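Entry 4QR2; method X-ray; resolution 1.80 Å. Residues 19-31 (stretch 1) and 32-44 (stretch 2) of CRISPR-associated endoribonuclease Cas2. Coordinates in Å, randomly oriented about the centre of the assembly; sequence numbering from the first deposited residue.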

ATOM      1  N   ARG A  19       5.221  -4.054 -15.903  1.00 24.29           N
ATOM      2  CA  ARG A  19       3.921  -3.532 -15.532  1.00 23.15           C
ATOM      3  C   ARG A  19       4.021  -2.506 -14.447  1.00 23.91           C
ATOM      4  O   ARG A  19       3.391  -1.459 -14.554  1.00 24.85           O
ATOM      5  CB  ARG A  19       2.985  -4.651 -15.108  1.00 24.58           C
ATOM      6  CG  ARG A  19       2.639  -5.585 -16.280  1.00 26.49           C
ATOM      7  CD  ARG A  19       1.417  -6.523 -16.025  1.00 26.52           C
ATOM      8  NE  ARG A  19       1.509  -7.441 -14.920  1.00 25.19           N
ATOM      9  CZ  ARG A  19       2.175  -8.596 -14.935  1.00 26.35           C
ATOM     10  NH1 ARG A  19       2.178  -9.351 -13.863  1.00 27.05           N
ATOM     11  NH2 ARG A  19       2.895  -8.983 -15.996  1.00 27.84           N
ATOM     12  N   LEU A  20       4.844  -2.731 -13.436  1.00 21.41           N
ATOM     13  CA  LEU A  20       5.003  -1.748 -12.357  1.00 23.04           C
ATOM     14  C   LEU A  20       5.587  -0.466 -12.914  1.00 22.17           C
ATOM     15  O   LEU A  20       5.168   0.637 -12.531  1.00 22.27           O
ATOM     16  CB  LEU A  20       5.867  -2.285 -11.202  1.00 20.41           C
ATOM     17  CG  LEU A  20       6.233  -1.296 -10.092  1.00 24.77           C
ATOM     18  CD1 LEU A  20       4.973  -0.788  -9.420  1.00 24.51           C
ATOM     19  CD2 LEU A  20       7.180  -1.914  -9.060  1.00 25.80           C
ATOM     20  N   ARG A  21       6.530  -0.540 -13.851  1.00 24.70           N
ATOM     21  CA  ARG A  21       7.065   0.717 -14.440  1.00 25.43           C
ATOM     22  C   ARG A  21       5.965   1.493 -15.139  1.00 26.39           C
ATOM     23  O   ARG A  21       5.897   2.713 -15.050  1.00 25.92           O
ATOM     24  CB  ARG A  21       8.154   0.397 -15.466  1.00 28.57           C
ATOM     25  CG  ARG A  21       9.496  -0.088 -14.875  1.00 31.91           C
ATOM     26  CD  ARG A  21      10.677   0.033 -15.915  1.00 35.42           C
ATOM     27  NE  ARG A  21      10.508  -0.875 -17.047  1.00 42.53           N
ATOM     28  CZ  ARG A  21      10.763  -2.204 -17.069  1.00 35.38           C
ATOM     29  NH1 ARG A  21      10.515  -2.861 -18.167  1.00 44.45           N
ATOM     30  NH2 ARG A  21      11.208  -2.858 -16.055  1.00 36.46           N
ATOM     31  N   HIS A  22       5.059   0.781 -15.823  1.00 26.00           N
ATOM     32  CA  HIS A  22       3.980   1.463 -16.557  1.00 25.36           C
ATOM     33  C   HIS A  22       2.923   2.004 -15.625  1.00 23.36           C
ATOM     34  O   HIS A  22       2.404   3.131 -15.891  1.00 24.22           O
ATOM     35  CB  HIS A  22       3.322   0.479 -17.519  1.00 25.88           C
ATOM     36  CG  HIS A  22       4.178   0.079 -18.674  1.00 34.63           C
ATOM     37  ND1 HIS A  22       3.858  -0.990 -19.484  1.00 42.23           N
ATOM     38  CD2 HIS A  22       5.405   0.492 -19.068  1.00 41.24           C
ATOM     39  CE1 HIS A  22       4.811  -1.156 -20.385  1.00 45.54           C
ATOM     40  NE2 HIS A  22       5.760  -0.258 -20.167  1.00 43.79           N
ATOM     41  N   VAL A  23       2.572   1.220 -14.580  1.00 20.37           N
ATOM     42  CA  VAL A  23       1.712   1.733 -13.476  1.00 21.64           C
ATOM     43  C   VAL A  23       2.259   3.009 -12.863  1.00 23.19           C
ATOM     44  O   VAL A  23       1.567   4.047 -12.728  1.00 22.28           O
ATOM     45  CB  VAL A  23       1.396   0.652 -12.437  1.00 20.53           C
ATOM     46  CG1 VAL A  23       0.717   1.237 -11.224  1.00 23.04           C
ATOM     47  CG2 VAL A  23       0.448  -0.396 -13.080  1.00 21.68           C
ATOM     48  N   ALA A  24       3.537   2.988 -12.560  1.00 22.80           N
ATOM     49  CA  ALA A  24       4.155   4.159 -11.895  1.00 26.11           C
ATOM     50  C   ALA A  24       4.155   5.330 -12.810  1.00 28.39           C
ATOM     51  O   ALA A  24       3.884   6.430 -12.342  1.00 27.17           O
ATOM     52  CB  ALA A  24       5.612   3.835 -11.479  1.00 25.01           C
ATOM     53  N   LYS A  25       4.483   5.117 -14.097  1.00 24.74           N
ATOM     54  CA  LYS A  25       4.545   6.202 -15.049  1.00 28.36           C
ATOM     55  C   LYS A  25       3.195   6.924 -15.141  1.00 25.32           C
ATOM     56  O   LYS A  25       3.100   8.198 -15.201  1.00 26.86           O
ATOM     57  CB  LYS A  25       4.981   5.695 -16.409  1.00 31.77           C
ATOM     58  CG  LYS A  25       5.285   6.777 -17.407  1.00 37.68           C
ATOM     59  CD  LYS A  25       5.737   6.148 -18.706  1.00 43.12           C
ATOM     60  CE  LYS A  25       6.140   7.203 -19.737  1.00 51.78           C
ATOM     61  NZ  LYS A  25       5.052   8.060 -20.266  1.00 53.95           N
ATOM     62  N   LEU A  26       2.142   6.145 -15.093  1.00 25.85           N
ATOM     63  CA  LEU A  26       0.796   6.695 -15.116  1.00 25.75           C
ATOM     64  C   LEU A  26       0.465   7.443 -13.846  1.00 25.54           C
ATOM     65  O   LEU A  26      -0.021   8.588 -13.948  1.00 27.15           O
ATOM     66  CB  LEU A  26      -0.222   5.584 -15.387  1.00 26.39           C
ATOM     67  CG  LEU A  26      -1.715   5.922 -15.198  1.00 28.55           C
ATOM     68  CD1 LEU A  26      -2.093   6.992 -16.109  1.00 33.76           C
ATOM     69  CD2 LEU A  26      -2.571   4.724 -15.575  1.00 30.94           C
ATOM     70  N   CYS A  27       0.739   6.810 -12.679  1.00 22.48           N
ATOM     71  CA  CYS A  27       0.282   7.288 -11.401  1.00 23.81           C
ATOM     72  C   CYS A  27       1.043   8.559 -11.032  1.00 23.53           C
ATOM     73  O   CYS A  27       0.431   9.457 -10.457  1.00 26.40           O
ATOM     74  CB  CYS A  27       0.377   6.319 -10.318  1.00 25.75           C
ATOM     75  SG  CYS A  27      -0.855   4.997 -10.430  1.00 26.61           S
ATOM     76  N   VAL A  28       2.302   8.688 -11.484  1.00 25.41           N
ATOM     77  CA  VAL A  28       3.087   9.861 -11.066  1.00 27.29           C
ATOM     78  C   VAL A  28       2.706  11.072 -11.871  1.00 29.08           C
ATOM     79  O   VAL A  28       3.211  12.183 -11.627  1.00 29.25           O
ATOM     80  CB  VAL A  28       4.615   9.592 -11.088  1.00 28.36           C
ATOM     81  CG1 VAL A  28       4.983   8.454 -10.142  1.00 25.57           C
ATOM     82  CG2 VAL A  28       5.173   9.389 -12.477  1.00 31.44           C
ATOM     83  N   ASP A  29       1.877  10.884 -12.905  1.00 25.47           N
ATOM     84  CA  ASP A  29       1.311  12.018 -13.561  1.00 25.44           C
ATOM     85  C   ASP A  29       0.202  12.680 -12.728  1.00 27.57           C
ATOM     86  O   ASP A  29      -0.238  13.801 -13.086  1.00 27.13           O
ATOM     87  CB  ASP A  29       0.730  11.622 -14.905  1.00 27.02           C
ATOM     88  CG  ASP A  29       1.728  11.719 -16.062  1.00 38.78           C
ATOM     89  OD1 ASP A  29       2.807  12.328 -15.923  1.00 37.55           O
ATOM     90  OD2 ASP A  29       1.412  11.217 -17.184  1.00 42.47           O
ATOM     91  N   TYR A  30      -0.245  12.016 -11.666  1.00 24.90           N
ATOM     92  CA  TYR A  30      -1.433  12.403 -10.872  1.00 26.29           C
ATOM     93  C   TYR A  30      -1.109  12.509  -9.401  1.00 26.58           C
ATOM     94  O   TYR A  30      -1.985  12.791  -8.569  1.00 25.11           O
ATOM     95  CB  TYR A  30      -2.603  11.437 -11.050  1.00 28.28           C
ATOM     96  CG  TYR A  30      -3.089  11.423 -12.458  1.00 30.29           C
ATOM     97  CD1 TYR A  30      -3.945  12.432 -12.941  1.00 34.58           C
ATOM     98  CD2 TYR A  30      -2.663  10.437 -13.336  1.00 31.84           C
ATOM     99  CE1 TYR A  30      -4.367  12.424 -14.249  1.00 38.08           C
ATOM    100  CE2 TYR A  30      -3.113  10.401 -14.628  1.00 33.25           C
ATOM    101  CZ  TYR A  30      -3.929  11.415 -15.089  1.00 41.11           C
ATOM    102  OH  TYR A  30      -4.341  11.372 -16.399  1.00 43.84           O
ATOM    103  N   GLY A  31       0.153  12.328  -9.047  1.00 24.37           N
ATOM    104  CA  GLY A  31       0.571  12.203  -7.652  1.00 26.17           C
ATOM    105  C   GLY A  31       2.000  11.800  -7.454  1.00 26.44           C
ATOM    106  O   GLY A  31       2.805  11.868  -8.380  1.00 27.78           O
ATOM    107  N   GLN A  32       2.308  11.359  -6.240  1.00 24.38           N
ATOM    108  CA  GLN A  32       3.608  11.069  -5.810  1.00 26.43           C
ATOM    109  C   GLN A  32       3.748   9.572  -5.476  1.00 24.21           C
ATOM    110  O   GLN A  32       2.897   8.939  -4.826  1.00 24.96           O
ATOM    111  CB  GLN A  32       3.892  11.852  -4.549  1.00 31.57           C
ATOM    112  CG  GLN A  32       5.293  11.980  -4.077  1.00 38.00           C
ATOM    113  CD  GLN A  32       5.397  13.092  -3.034  1.00 45.34           C
ATOM    114  OE1 GLN A  32       4.462  13.316  -2.257  1.00 41.12           O
ATOM    115  NE2 GLN A  32       6.533  13.798  -3.015  1.00 48.01           N
ATOM    116  N   ARG A  33       4.842   8.990  -5.982  1.00 23.87           N
ATOM    117  CA  ARG A  33       5.204   7.622  -5.650  1.00 23.88           C
ATOM    118  C   ARG A  33       5.914   7.623  -4.288  1.00 26.56           C
ATOM    119  O   ARG A  33       6.967   8.236  -4.162  1.00 29.86           O
ATOM    120  CB  ARG A  33       6.152   7.094  -6.719  1.00 24.47           C
ATOM    121  CG  ARG A  33       6.513   5.657  -6.553  1.00 22.95           C
ATOM    122  CD  ARG A  33       7.296   5.258  -7.810  1.00 25.17           C
ATOM    123  NE  ARG A  33       7.397   3.808  -7.925  1.00 25.56           N
ATOM    124  CZ  ARG A  33       8.052   3.185  -8.905  1.00 26.30           C
ATOM    125  NH1 ARG A  33       8.716   3.887  -9.826  1.00 25.78           N
ATOM    126  NH2 ARG A  33       8.114   1.873  -8.929  1.00 25.51           N
ATOM    127  N   VAL A  34       5.270   7.120  -3.284  1.00 22.98           N
ATOM    128  CA  VAL A  34       5.726   7.177  -1.901  1.00 24.90           C
ATOM    129  C   VAL A  34       6.449   5.933  -1.406  1.00 24.97           C
ATOM    130  O   VAL A  34       7.356   5.994  -0.470  1.00 24.75           O
ATOM    131  CB  VAL A  34       4.603   7.630  -0.925  1.00 25.86           C
ATOM    132  CG1 VAL A  34       4.210   9.067  -1.255  1.00 27.45           C
ATOM    133  CG2 VAL A  34       3.438   6.649  -0.850  1.00 26.26           C
ATOM    134  N   GLN A  35       6.173   4.841  -2.110  1.00 23.49           N
ATOM    135  CA  GLN A  35       6.890   3.566  -2.017  1.00 24.59           C
ATOM    136  C   GLN A  35       6.926   2.913  -3.403  1.00 24.33           C
ATOM    137  O   GLN A  35       6.315   3.443  -4.325  1.00 25.41           O
ATOM    138  CB  GLN A  35       6.198   2.614  -1.044  1.00 25.72           C
ATOM    139  CG  GLN A  35       6.334   3.070   0.430  1.00 24.26           C
ATOM    140  CD  GLN A  35       5.461   2.271   1.362  1.00 26.82           C
ATOM    141  OE1 GLN A  35       4.304   2.083   1.086  1.00 27.35           O
ATOM    142  NE2 GLN A  35       6.010   1.783   2.430  1.00 25.18           N
ATOM    143  N   ASN A  36       7.632   1.790  -3.540  1.00 25.95           N
ATOM    144  CA  ASN A  36       7.802   1.136  -4.825  1.00 25.97           C
ATOM    145  C   ASN A  36       6.478   1.009  -5.550  1.00 23.28           C
ATOM    146  O   ASN A  36       6.376   1.232  -6.776  1.00 23.48           O
ATOM    147  CB  ASN A  36       8.430  -0.230  -4.585  1.00 28.92           C
ATOM    148  CG  ASN A  36       8.832  -0.960  -5.834  1.00 33.03           C
ATOM    149  OD1 ASN A  36       8.591  -2.180  -5.984  1.00 39.81           O
ATOM    150  ND2 ASN A  36       9.537  -0.293  -6.662  1.00 32.88           N
ATOM    151  N   SER A  37       5.442   0.603  -4.822  1.00 21.04           N
ATOM    152  CA  SER A  37       4.150   0.307  -5.472  1.00 21.81           C
ATOM    153  C   SER A  37       3.004   0.962  -4.758  1.00 22.18           C
ATOM    154  O   SER A  37       1.876   0.441  -4.777  1.00 22.90           O
ATOM    155  CB  SER A  37       3.966  -1.218  -5.565  1.00 25.61           C
ATOM    156  OG  SER A  37       3.951  -1.857  -4.257  1.00 27.42           O
ATOM    157  N   VAL A  38       3.264   2.103  -4.124  1.00 21.46           N
ATOM    158  CA  VAL A  38       2.204   2.872  -3.508  1.00 18.83           C
ATOM    159  C   VAL A  38       2.290   4.350  -3.964  1.00 20.98           C
ATOM    160  O   VAL A  38       3.374   5.003  -3.970  1.00 22.52           O
ATOM    161  CB  VAL A  38       2.274   2.761  -1.924  1.00 21.31           C
ATOM    162  CG1 VAL A  38       1.191   3.594  -1.244  1.00 22.75           C
ATOM    163  CG2 VAL A  38       2.159   1.332  -1.447  1.00 23.16           C
ATOM    164  N   PHE A  39       1.118   4.876  -4.336  1.00 20.75           N
ATOM    165  CA  PHE A  39       1.015   6.208  -4.924  1.00 20.71           C
ATOM    166  C   PHE A  39      -0.048   7.035  -4.218  1.00 22.23           C
ATOM    167  O   PHE A  39      -1.151   6.596  -3.997  1.00 23.02           O
ATOM    168  CB  PHE A  39       0.768   6.167  -6.443  1.00 21.38           C
ATOM    169  CG  PHE A  39       1.617   5.185  -7.156  1.00 19.66           C
ATOM    170  CD1 PHE A  39       1.300   3.825  -7.182  1.00 20.54           C
ATOM    171  CD2 PHE A  39       2.792   5.593  -7.739  1.00 21.60           C
ATOM    172  CE1 PHE A  39       2.162   2.907  -7.802  1.00 22.50           C
ATOM    173  CE2 PHE A  39       3.633   4.703  -8.353  1.00 22.97           C
ATOM    174  CZ  PHE A  39       3.339   3.341  -8.372  1.00 21.08           C
ATOM    175  N   GLU A  40       0.314   8.273  -3.883  1.00 23.37           N
ATOM    176  CA  GLU A  40      -0.626   9.199  -3.322  1.00 22.98           C
ATOM    177  C   GLU A  40      -1.068  10.163  -4.393  1.00 23.58           C
ATOM    178  O   GLU A  40      -0.278  11.007  -4.840  1.00 22.43           O
ATOM    179  CB  GLU A  40       0.024   9.907  -2.137  1.00 25.12           C
ATOM    180  CG  GLU A  40       0.170   9.060  -0.889  1.00 23.85           C
ATOM    181  CD  GLU A  40       0.956   9.700   0.250  1.00 26.66           C
ATOM    182  OE1 GLU A  40       1.461  10.915   0.140  1.00 25.54           O
ATOM    183  OE2 GLU A  40       1.110   8.975   1.270  1.00 27.09           O
ATOM    184  N   CYS A  41      -2.311  10.045  -4.852  1.00 24.40           N
ATOM    185  CA  CYS A  41      -2.731  10.730  -6.084  1.00 23.99           C
ATOM    186  C   CYS A  41      -3.806  11.748  -5.756  1.00 27.16           C
ATOM    187  O   CYS A  41      -4.592  11.574  -4.855  1.00 29.59           O
ATOM    188  CB  CYS A  41      -3.254   9.762  -7.169  1.00 23.36           C
ATOM    189  SG  CYS A  41      -2.012   8.649  -7.772  1.00 25.16           S
ATOM    190  N   SER A  42      -3.784  12.881  -6.394  1.00 24.68           N
ATOM    191  CA  SER A  42      -4.821  13.848  -6.158  1.00 26.74           C
ATOM    192  C   SER A  42      -5.507  14.005  -7.516  1.00 26.36           C
ATOM    193  O   SER A  42      -4.863  14.385  -8.546  1.00 28.82           O
ATOM    194  CB  SER A  42      -4.222  15.176  -5.699  1.00 30.40           C
ATOM    195  OG  SER A  42      -5.207  16.176  -5.678  1.00 34.54           O
ATOM    196  N   VAL A  43      -6.779  13.634  -7.569  1.00 25.70           N
ATOM    197  CA  VAL A  43      -7.480  13.519  -8.852  1.00 24.66           C
ATOM    198  C   VAL A  43      -8.873  14.046  -8.772  1.00 25.66           C
ATOM    199  O   VAL A  43      -9.521  13.931  -7.740  1.00 29.82           O
ATOM    200  CB  VAL A  43      -7.543  12.064  -9.374  1.00 25.87           C
ATOM    201  CG1 VAL A  43      -6.142  11.625  -9.822  1.00 27.75           C
ATOM    202  CG2 VAL A  43      -8.181  11.108  -8.411  1.00 26.69           C
ATOM    203  N   THR A  44      -9.340  14.545  -9.905  1.00 26.01           N
ATOM    204  CA  THR A  44     -10.780  14.836 -10.030  1.00 28.53           C
ATOM    205  C   THR A  44     -11.562  13.553 -10.245  1.00 28.46           C
ATOM    206  O   THR A  44     -11.009  12.555 -10.672  1.00 25.62           O
ATOM    207  CB  THR A  44     -11.084  15.746 -11.217  1.00 31.26           C
ATOM    208  OG1 THR A  44     -10.656  15.147 -12.417  1.00 30.36           O
ATOM    209  CG2 THR A  44     -10.374  17.129 -11.088  1.00 36.43           C
TER

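The chain runs through a helix, turns sharply, and returns as a β-hairpin whose second strand, 38-42, packs alongside the helix. The axes of helix 19-27 and strand 38-42 approach to 9.5 Å, and their N-to-C directions differ by only 18°, so the two elements run nearly parallel. A type I turn from Cys-27 to Tyr-30, with Tyr-30 N donating to Cys-27 O at 2.9 Å, leads out of the helical region. Together the two stretches bury 605 Å², and Phe-39, Leu-20 and Tyr-30 contribute the largest covered areas.

Phe-39 is the centre of the apolar contact. Its CA-to-CB bond points toward the helix, and chi1 of -44° (m) places the ring against Val-23, Ala-24 and Cys-27 of the helix and Val-28 just after them. Cys-27 sits over one face: its CB lies 3.9 Å from the centroid of the Phe-39 ring, 26° off the normal, a CH-π geometry, and its SG lies 4.3 Å from the same centroid, 22° off the normal, so the polarizable sulfur also faces the π cloud. Val-28 CG1 meets the ring edge at Phe-39 CD2, 4.3 Å away. Val-23 CG1 is 4.1 Å from Phe-39 CE1, and Ala-24 CB is 3.8 Å from Phe-39 CE2. The backbone comes close as well, with Ala-24 CA 3.6 Å from Phe-39 CE2.

Leu-20 marks the other end of the packing, where the helix passes the hairpin turn. Its CA-to-CB bond points toward the second stretch, with chi1 t and chi2 p; CD2 is 3.4 Å from Asn-36 OD1, and CD1 is 4.0 Å from Ser-37 CB. These are van der Waals contacts, as is that of Leu-20 CG with Arg-33 NH2 at 3.9 Å. The extended Arg-33 side chain reaches this site while held within its own stretch: its NE and NH2 both donate to Asn-36 O, at 3.0 and 2.8 Å. Thus fixed, the guanidinium presents one face to Ala-24, whose CB is 3.5 Å from Arg-33 NH1.

Tyr-30 joins the stretches through its carbonyl oxygen and its CB. Ser-42 N donates to Tyr-30 O at 2.8 Å with an N-H...O angle of 156°, the single hydrogen bond across the division. The same carbonyl oxygen receives a CA-H...O contact from Cys-41 CA at 3.3 Å. The tyrosine CB packs 3.8 Å from Val-43 CG1, whereas the end of its side chain leads away.

Gly-31 then pairs with Cys-41 as an antiparallel non-hydrogen-bonded bridge, CA to CA 3.9 Å. The absence of a side chain permits this approach: an ideal CB on Gly-31 would fall 2.1 Å from Glu-40 O and 2.6 Å from Cys-41 CA, both clashes. Instead, Gly-31 CA makes a CA-H...O contact with Glu-40 O at 3.2 Å. The ladder continues within the second stretch, where Gln-32 N donates to Glu-40 O at 3.0 Å and Glu-40 N to Gln-32 O at 2.8 Å.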